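Local atomic coordinates of flagellar biosynthetic protein FlhB (PDB entry 6Z0W), a protein that probably helps export flagellar proteins and form the flagellar rod, and is represented here by the cytoplasmic domain of a membrane-bound type III secretion exporter. Residues P13-V17 and A28-D32; Y25-V29 and A71-H76; A38-K44 and T78-I84. One frame throughout, in Å; residues are numbered along the deposited sequence.

Interaction 1. Residues P13-V17 and A28-D32; sequences PNADV and AVKYD
A classic beta bulge opens the antiparallel pairing of strands 17-20 and 25-30, two neighbouring strands of the central sheet in the FlhB cytoplasmic domain. The chain enters from the end of a 3-10 turn at Pro13-Asn14 and straightens at Ala15. Asp16 then takes helical backbone angles (phi/psi -88/-27°), whereas Val17 is fully extended (-161/152°), and both residues face the single residue Val29. Val29 O therefore accepts twice: from Asp16 N at 2.8 Å and, weakly, from Val17 N at 3.3 Å. Val29 N returns a hydrogen bond to Val17 O at 2.8 Å, which makes Val17 and Val29 an antiparallel hydrogen-bonded pair with CA atoms 5.5 Å apart. Their side chains lie on the same face of the sheet, with Val17 CG1 3.9 Å from Val29 CB, and that face is covered by helix 89-100. Ala15 CB meets Ala28 CB at 3.9 Å.

The end-to-end directions of 14-17 and 28-31 are 100° apart; the remaining direct hydrogen bonds each join a side chain of one segment to the main chain of the other. Asp16, with chi1 in m (-73°), swings its carboxylate along the other strand, and OD2 receives Tyr31 N at 2.9 Å with a nearly linear N-H...O angle of 175°. Lys30 runs extended across to the 3-10 turn, bending only at chi4 (p), and Lys30 NZ donates to Asn14 O at 2.8 Å. One water closes the gap between the two charged groups: it donates to Asp16 OD2 at 2.9 Å and accepts from Lys30 NZ at 2.7 Å.

Interaction 2. Residues Y25-V29 and A71-H76; sequences YAVAV and ARAIYH
Here a strand packs across a helix in the alpha/beta core of the domain: strand 25-29 of the central sheet passes helix 71-76 with the axes 7.8 Å apart at closest approach and crossing at 69°. Val27 and Tyr75 have the nearest CA atoms, at 6.3 Å. Tyr25, Val27 and Val29 direct their CA-to-CB bonds at the helix, while that of Ala26 points away.

Tyr25 buries the most surface of the five strand residues. With chi1 m (-74°), its ring lies under the Arg72 side chain, whose CG sits 3.7 Å from the Tyr25 ring centroid and 9° off the normal, a CH-pi contact. The same ring turns its edge to the face of Tyr75 in a T-shaped pair (centroids 5.5 Å apart, planes at 86°), with Tyr75 at chi1 t. His76 completes an aromatic cluster with these two tyrosines: His76 NE2 donates to Tyr25 OH at 3.3 Å, and the hydroxyl also bonds to His130 of the C-terminal histidine tag. Tyr25 CB touches Ala71 CB at 4.4 Å.

Val27 (chi1 m) spans one helical turn: its CG1 lies 4.1 Å from Ala71 O and 3.8 Å from Tyr75 CB, while its CG2 meets Ile74 CG2 at 3.8 Å. Val92 of helix 89-100 adjoins both Val29 and Ile74, where Val29 CG2 reaches Ile74 CD1 more loosely, at 4.4 Å.

Interaction 3. Residues A38-K44 and T78-I84; sequences APFVIAK and TKLDQQI
Backbone pairing comes first: loop 78-84, linking helices 68-77 and 89-100, runs antiparallel to segment 38-44, which leads into strand 40-46, one of the two outermost strands of the sheet. Phe40 and Gln83 form a single beta bridge, CA to CA 4.0 Å, framed by hydrogen bonds Val41 N to Gln82 O and Ile84 N to Pro39 O, both 3.1 Å. Asp81 N adds a short hydrogen bond to Val41 O, 2.6 Å. A type II turn, Lys79 to Gln82, shapes the loop: Asp81 has positive phi (69/18°), and Gln82 N hydrogen-bonds to Lys79 O at 3.1 Å.

Side-chain hydrogen bonds sit towards the ends. Gln83 OE1 accepts Ala38 N at 3.2 Å. Lys44, extended beyond a p chi1, donates from NZ to Thr78 O at 2.8 Å and to Tyr75 O in the last turn of helix 68-77.

Apolar contacts join Val41 CG2 to Thr78 CG2 (3.6 Å) and Pro39 CD to Ile84 CD1 (3.7 Å). Near the corner at Ile42, Leu80 CD2 lies on backbone, 3.5 Å from Ala43 CA.

Most polar links use main-chain atoms, so the loop's path depends chiefly on backbone geometry, with Lys44 drawing its charge to carbonyls at the helix end.

In the fold
All three contacts converge on two adjacent strands of one sheet: interactions 1 and 2 share Ala28 and Val29 on strand 25-30, and interaction 3 uses the first part of strand 40-46, joined to it by Ala28 N to Ala43 O at 2.8 Å. Interaction 2 is the core contact, centred about 4 Å from the centre of the chain and mostly apolar and aromatic. Interactions 1 and 3, centred about 9 and 8 Å out, rely on hydrogen bonds: a bulged strand pair plus side-chain and water links in interaction 1, loop to strand in interaction 3, which alone includes exposed residues. Lys44 connects interactions 3 and 2 through Tyr75, and Ile74 CG2 packs on Val41 CG2 at 3.5 Å.

Interaction 1. Residues P13-V17 and A28-D32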
# COMPACT_ATOMS: atom_id res chain seq x y z
N PRO A 13 2.99 10.31 7.40
CA PRO A 13 3.25 9.98 8.81
C PRO A 13 2.12 9.22 9.50
O PRO A 13 2.37 8.58 10.53
CB PRO A 13 3.48 11.35 9.46
CG PRO A 13 4.03 12.20 8.32
CD PRO A 13 3.25 11.75 7.13
N ASN A 14 0.89 9.28 9.01
CA ASN A 14 -0.21 8.58 9.68
C ASN A 14 -0.42 7.16 9.15
O ASN A 14 -1.29 6.46 9.64
CB ASN A 14 -1.51 9.37 9.56
CG ASN A 14 -1.36 10.79 10.06
OD1 ASN A 14 -0.68 11.05 11.05
ND2 ASN A 14 -1.95 11.73 9.33
N ALA A 15 0.39 6.71 8.20
CA ALA A 15 0.21 5.41 7.58
C ALA A 15 0.55 4.30 8.57
O ALA A 15 1.44 4.44 9.41
CB ALA A 15 1.11 5.28 6.34
N ASP A 16 -0.09 3.15 8.40
CA ASP A 16 0.36 1.96 9.12
C ASP A 16 1.42 1.18 8.36
O ASP A 16 2.24 0.50 8.99
CB ASP A 16 -0.83 1.07 9.43
CG ASP A 16 -1.71 1.64 10.51
OD1 ASP A 16 -1.14 1.96 11.57
OD2 ASP A 16 -2.93 1.82 10.29
N VAL A 17 1.44 1.26 7.03
CA VAL A 17 2.37 0.49 6.21
C VAL A 17 2.43 1.16 4.85
O VAL A 17 1.49 1.84 4.44
CB VAL A 17 1.92 -0.99 6.11
CG1 VAL A 17 0.71 -1.12 5.19
CG2 VAL A 17 3.07 -1.88 5.59
N ALA A 28 0.55 4.19 0.62
CA ALA A 28 0.53 4.33 2.07
C ALA A 28 -0.86 3.95 2.57
O ALA A 28 -1.86 4.64 2.25
CB ALA A 28 0.92 5.76 2.49
N VAL A 29 -0.93 2.88 3.36
CA VAL A 29 -2.20 2.29 3.80
C VAL A 29 -2.42 2.59 5.28
O VAL A 29 -1.50 2.49 6.09
CB VAL A 29 -2.21 0.77 3.51
CG1 VAL A 29 -3.53 0.11 4.01
CG2 VAL A 29 -2.00 0.51 2.02
N LYS A 30 -3.67 2.92 5.63
CA LYS A 30 -4.05 3.13 7.03
C LYS A 30 -5.27 2.29 7.37
O LYS A 30 -6.18 2.13 6.55
CB LYS A 30 -4.36 4.62 7.32
CG LYS A 30 -4.57 4.96 8.81
CD LYS A 30 -4.61 6.48 9.01
CE LYS A 30 -4.65 6.91 10.49
NZ LYS A 30 -3.54 6.29 11.29
N TYR A 31 -5.28 1.74 8.58
CA TYR A 31 -6.44 1.05 9.15
C TYR A 31 -6.90 1.83 10.37
O TYR A 31 -6.16 1.93 11.36
CB TYR A 31 -6.11 -0.38 9.55
CG TYR A 31 -7.27 -1.16 10.18
CD1 TYR A 31 -8.37 -1.53 9.41
CD2 TYR A 31 -7.25 -1.53 11.54
CE1 TYR A 31 -9.43 -2.24 9.95
CE2 TYR A 31 -8.32 -2.27 12.11
CZ TYR A 31 -9.40 -2.61 11.31
OH TYR A 31 -10.47 -3.32 11.83
N ASP A 32 -8.11 2.37 10.31
CA ASP A 32 -8.63 3.18 11.42
C ASP A 32 -10.11 2.85 11.48
O ASP A 32 -10.92 3.45 10.78
CB ASP A 32 -8.35 4.67 11.18
CG ASP A 32 -8.86 5.57 12.31
OD1 ASP A 32 -9.36 5.07 13.34
OD2 ASP A 32 -8.78 6.81 12.13
O HOH W 1 -3.89 3.79 12.18

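Interaction 2. Residues Y25-V29 and A71-H76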
# COMPACT_ATOMS: atom_id res chain seq x y z
N TYR A 25 6.16 1.73 -7.51
CA TYR A 25 4.85 1.92 -6.90
C TYR A 25 5.01 2.02 -5.39
O TYR A 25 5.81 1.28 -4.80
CB TYR A 25 3.95 0.73 -7.21
CG TYR A 25 3.42 0.67 -8.61
CD1 TYR A 25 2.15 1.10 -8.89
CD2 TYR A 25 4.19 0.15 -9.65
CE1 TYR A 25 1.64 1.03 -10.14
CE2 TYR A 25 3.70 0.09 -10.92
CZ TYR A 25 2.41 0.53 -11.16
OH TYR A 25 1.85 0.49 -12.41
N ALA A 26 4.24 2.91 -4.75
CA ALA A 26 4.14 2.95 -3.29
C ALA A 26 2.72 3.36 -2.93
O ALA A 26 2.22 4.35 -3.47
CB ALA A 26 5.13 3.95 -2.66
N VAL A 27 2.09 2.63 -2.02
CA VAL A 27 0.79 3.03 -1.50
C VAL A 27 0.87 3.04 0.02
O VAL A 27 1.27 2.04 0.64
CB VAL A 27 -0.35 2.12 -2.00
CG1 VAL A 27 -0.62 2.39 -3.49
CG2 VAL A 27 -0.01 0.65 -1.79
N ALA A 28 0.55 4.19 0.62
CA ALA A 28 0.53 4.33 2.07
C ALA A 28 -0.86 3.95 2.57
O ALA A 28 -1.86 4.64 2.25
CB ALA A 28 0.92 5.76 2.49
N VAL A 29 -0.93 2.88 3.36
CA VAL A 29 -2.20 2.29 3.80
C VAL A 29 -2.42 2.59 5.28
O VAL A 29 -1.50 2.49 6.09
CB VAL A 29 -2.21 0.77 3.51
CG1 VAL A 29 -3.53 0.11 4.01
CG2 VAL A 29 -2.00 0.51 2.02
N ALA A 71 0.89 -4.08 -4.11
CA ALA A 71 1.15 -2.65 -4.32
C ALA A 71 0.48 -2.15 -5.59
O ALA A 71 -0.20 -1.12 -5.56
CB ALA A 71 2.66 -2.39 -4.37
N ARG A 72 0.66 -2.87 -6.70
CA ARG A 72 0.08 -2.43 -7.98
C ARG A 72 -1.45 -2.52 -7.97
O ARG A 72 -2.14 -1.60 -8.43
CB ARG A 72 0.65 -3.26 -9.15
CG ARG A 72 2.12 -3.03 -9.44
CD ARG A 72 2.54 -3.54 -10.83
NE ARG A 72 2.05 -4.90 -11.09
CZ ARG A 72 2.73 -6.00 -10.79
NH1 ARG A 72 3.94 -5.91 -10.25
NH2 ARG A 72 2.21 -7.20 -11.06
N ALA A 73 -1.99 -3.62 -7.45
CA ALA A 73 -3.44 -3.78 -7.41
C ALA A 73 -4.09 -2.70 -6.54
O ALA A 73 -5.13 -2.15 -6.90
CB ALA A 73 -3.79 -5.17 -6.91
N ILE A 74 -3.48 -2.38 -5.40
CA ILE A 74 -4.01 -1.29 -4.57
C ILE A 74 -3.99 0.02 -5.35
O ILE A 74 -5.00 0.72 -5.44
CB ILE A 74 -3.22 -1.16 -3.26
CG1 ILE A 74 -3.42 -2.35 -2.35
CG2 ILE A 74 -3.65 0.09 -2.52
CD1 ILE A 74 -2.40 -2.38 -1.24
N TYR A 75 -2.83 0.36 -5.91
CA TYR A 75 -2.69 1.64 -6.61
C TYR A 75 -3.75 1.79 -7.70
O TYR A 75 -4.40 2.85 -7.80
CB TYR A 75 -1.28 1.74 -7.22
CG TYR A 75 -0.99 3.10 -7.83
CD1 TYR A 75 -0.31 4.07 -7.10
CD2 TYR A 75 -1.42 3.43 -9.12
CE1 TYR A 75 -0.06 5.32 -7.63
CE2 TYR A 75 -1.16 4.69 -9.68
CZ TYR A 75 -0.48 5.62 -8.92
OH TYR A 75 -0.20 6.88 -9.43
N HIS A 76 -3.98 0.73 -8.48
CA HIS A 76 -4.87 0.79 -9.64
C HIS A 76 -6.34 0.86 -9.28
O HIS A 76 -7.13 1.28 -10.13
CB HIS A 76 -4.65 -0.41 -10.55
CG HIS A 76 -3.30 -0.44 -11.19
ND1 HIS A 76 -2.62 -1.62 -11.42
CD2 HIS A 76 -2.51 0.55 -11.64
CE1 HIS A 76 -1.46 -1.34 -11.99
NE2 HIS A 76 -1.37 -0.03 -12.13

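Interaction 3. Residues A38-K44 and T78-I84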
# COMPACT_ATOMS: atom_id res chain seq x y z
N ALA A 38 -12.70 -1.12 6.20
CA ALA A 38 -11.56 -1.59 5.41
C ALA A 38 -10.39 -0.59 5.45
O ALA A 38 -10.60 0.62 5.58
CB ALA A 38 -11.96 -1.81 3.95
N PRO A 39 -9.14 -1.06 5.32
CA PRO A 39 -8.03 -0.11 5.24
C PRO A 39 -8.25 0.84 4.08
O PRO A 39 -8.94 0.52 3.10
CB PRO A 39 -6.81 -1.01 4.99
CG PRO A 39 -7.22 -2.38 5.43
CD PRO A 39 -8.69 -2.45 5.12
N PHE A 40 -7.68 2.03 4.20
CA PHE A 40 -7.80 3.03 3.15
C PHE A 40 -6.43 3.57 2.77
O PHE A 40 -5.47 3.52 3.54
CB PHE A 40 -8.73 4.19 3.55
CG PHE A 40 -8.55 4.67 4.98
CD1 PHE A 40 -7.79 5.80 5.27
CD2 PHE A 40 -9.20 4.01 6.02
CE1 PHE A 40 -7.65 6.23 6.60
CE2 PHE A 40 -9.07 4.44 7.32
CZ PHE A 40 -8.30 5.54 7.61
N VAL A 41 -6.36 4.13 1.56
CA VAL A 41 -5.11 4.68 1.04
C VAL A 41 -5.07 6.16 1.38
O VAL A 41 -6.00 6.90 1.04
CB VAL A 41 -5.00 4.44 -0.47
CG1 VAL A 41 -3.93 5.31 -1.09
CG2 VAL A 41 -4.74 2.94 -0.74
N ILE A 42 -4.01 6.61 2.05
CA ILE A 42 -3.88 8.03 2.40
C ILE A 42 -2.78 8.73 1.61
O ILE A 42 -2.71 9.97 1.63
CB ILE A 42 -3.65 8.24 3.91
CG1 ILE A 42 -2.35 7.55 4.34
CG2 ILE A 42 -4.79 7.64 4.69
CD1 ILE A 42 -2.06 7.74 5.81
N ALA A 43 -1.94 7.97 0.89
CA ALA A 43 -1.01 8.54 -0.07
C ALA A 43 -0.66 7.47 -1.10
O ALA A 43 -0.65 6.27 -0.77
CB ALA A 43 0.26 9.06 0.62
N LYS A 44 -0.39 7.89 -2.33
CA LYS A 44 0.06 6.96 -3.35
C LYS A 44 0.82 7.73 -4.42
O LYS A 44 0.59 8.92 -4.63
CB LYS A 44 -1.11 6.19 -3.98
CG LYS A 44 -2.00 6.96 -4.97
CD LYS A 44 -2.96 5.93 -5.59
CE LYS A 44 -3.84 6.42 -6.72
NZ LYS A 44 -4.86 5.37 -7.06
N THR A 78 -7.74 1.95 -5.98
CA THR A 78 -8.06 2.71 -4.77
C THR A 78 -7.56 4.14 -4.94
O THR A 78 -6.34 4.36 -4.94
CB THR A 78 -7.38 2.08 -3.54
OG1 THR A 78 -7.58 0.66 -3.55
CG2 THR A 78 -7.95 2.68 -2.24
N LYS A 79 -8.49 5.11 -5.05
CA LYS A 79 -8.09 6.51 -5.01
C LYS A 79 -7.69 6.95 -3.61
O LYS A 79 -7.97 6.28 -2.61
CB LYS A 79 -9.22 7.43 -5.47
CG LYS A 79 -10.04 7.00 -6.63
CD LYS A 79 -10.68 8.24 -7.19
CE LYS A 79 -11.19 8.01 -8.60
NZ LYS A 79 -12.05 9.13 -9.12
N LEU A 80 -7.09 8.14 -3.53
CA LEU A 80 -6.73 8.73 -2.25
C LEU A 80 -7.94 8.82 -1.34
O LEU A 80 -9.03 9.21 -1.78
CB LEU A 80 -6.14 10.11 -2.48
CG LEU A 80 -4.72 10.09 -3.00
CD1 LEU A 80 -4.27 11.50 -3.41
CD2 LEU A 80 -3.85 9.53 -1.89
N ASP A 81 -7.76 8.43 -0.08
CA ASP A 81 -8.76 8.51 0.97
C ASP A 81 -9.91 7.54 0.75
O ASP A 81 -10.96 7.66 1.38
CB ASP A 81 -9.28 9.96 1.12
CG ASP A 81 -8.14 10.98 1.29
OD1 ASP A 81 -7.05 10.60 1.79
OD2 ASP A 81 -8.33 12.17 0.94
N GLN A 82 -9.72 6.52 -0.09
CA GLN A 82 -10.74 5.53 -0.41
C GLN A 82 -10.34 4.18 0.19
O GLN A 82 -9.16 3.86 0.32
CB GLN A 82 -10.92 5.43 -1.93
CG GLN A 82 -12.12 4.59 -2.38
CD GLN A 82 -12.19 4.33 -3.91
OE1 GLN A 82 -11.18 4.38 -4.64
NE2 GLN A 82 -13.41 4.06 -4.39
N GLN A 83 -11.35 3.39 0.60
CA GLN A 83 -11.07 2.03 1.04
C GLN A 83 -10.65 1.15 -0.13
O GLN A 83 -11.16 1.27 -1.25
CB GLN A 83 -12.30 1.41 1.73
CG GLN A 83 -13.07 2.40 2.57
CD GLN A 83 -14.24 1.79 3.32
OE1 GLN A 83 -14.10 0.77 4.00
NE2 GLN A 83 -15.41 2.41 3.18
N ILE A 84 -9.69 0.26 0.14
CA ILE A 84 -9.30 -0.77 -0.81
C ILE A 84 -10.52 -1.61 -1.18
O ILE A 84 -11.46 -1.74 -0.37
CB ILE A 84 -8.20 -1.69 -0.24
CG1 ILE A 84 -8.74 -2.38 1.03
CG2 ILE A 84 -6.96 -0.90 -0.00
CD1 ILE A 84 -7.79 -3.41 1.64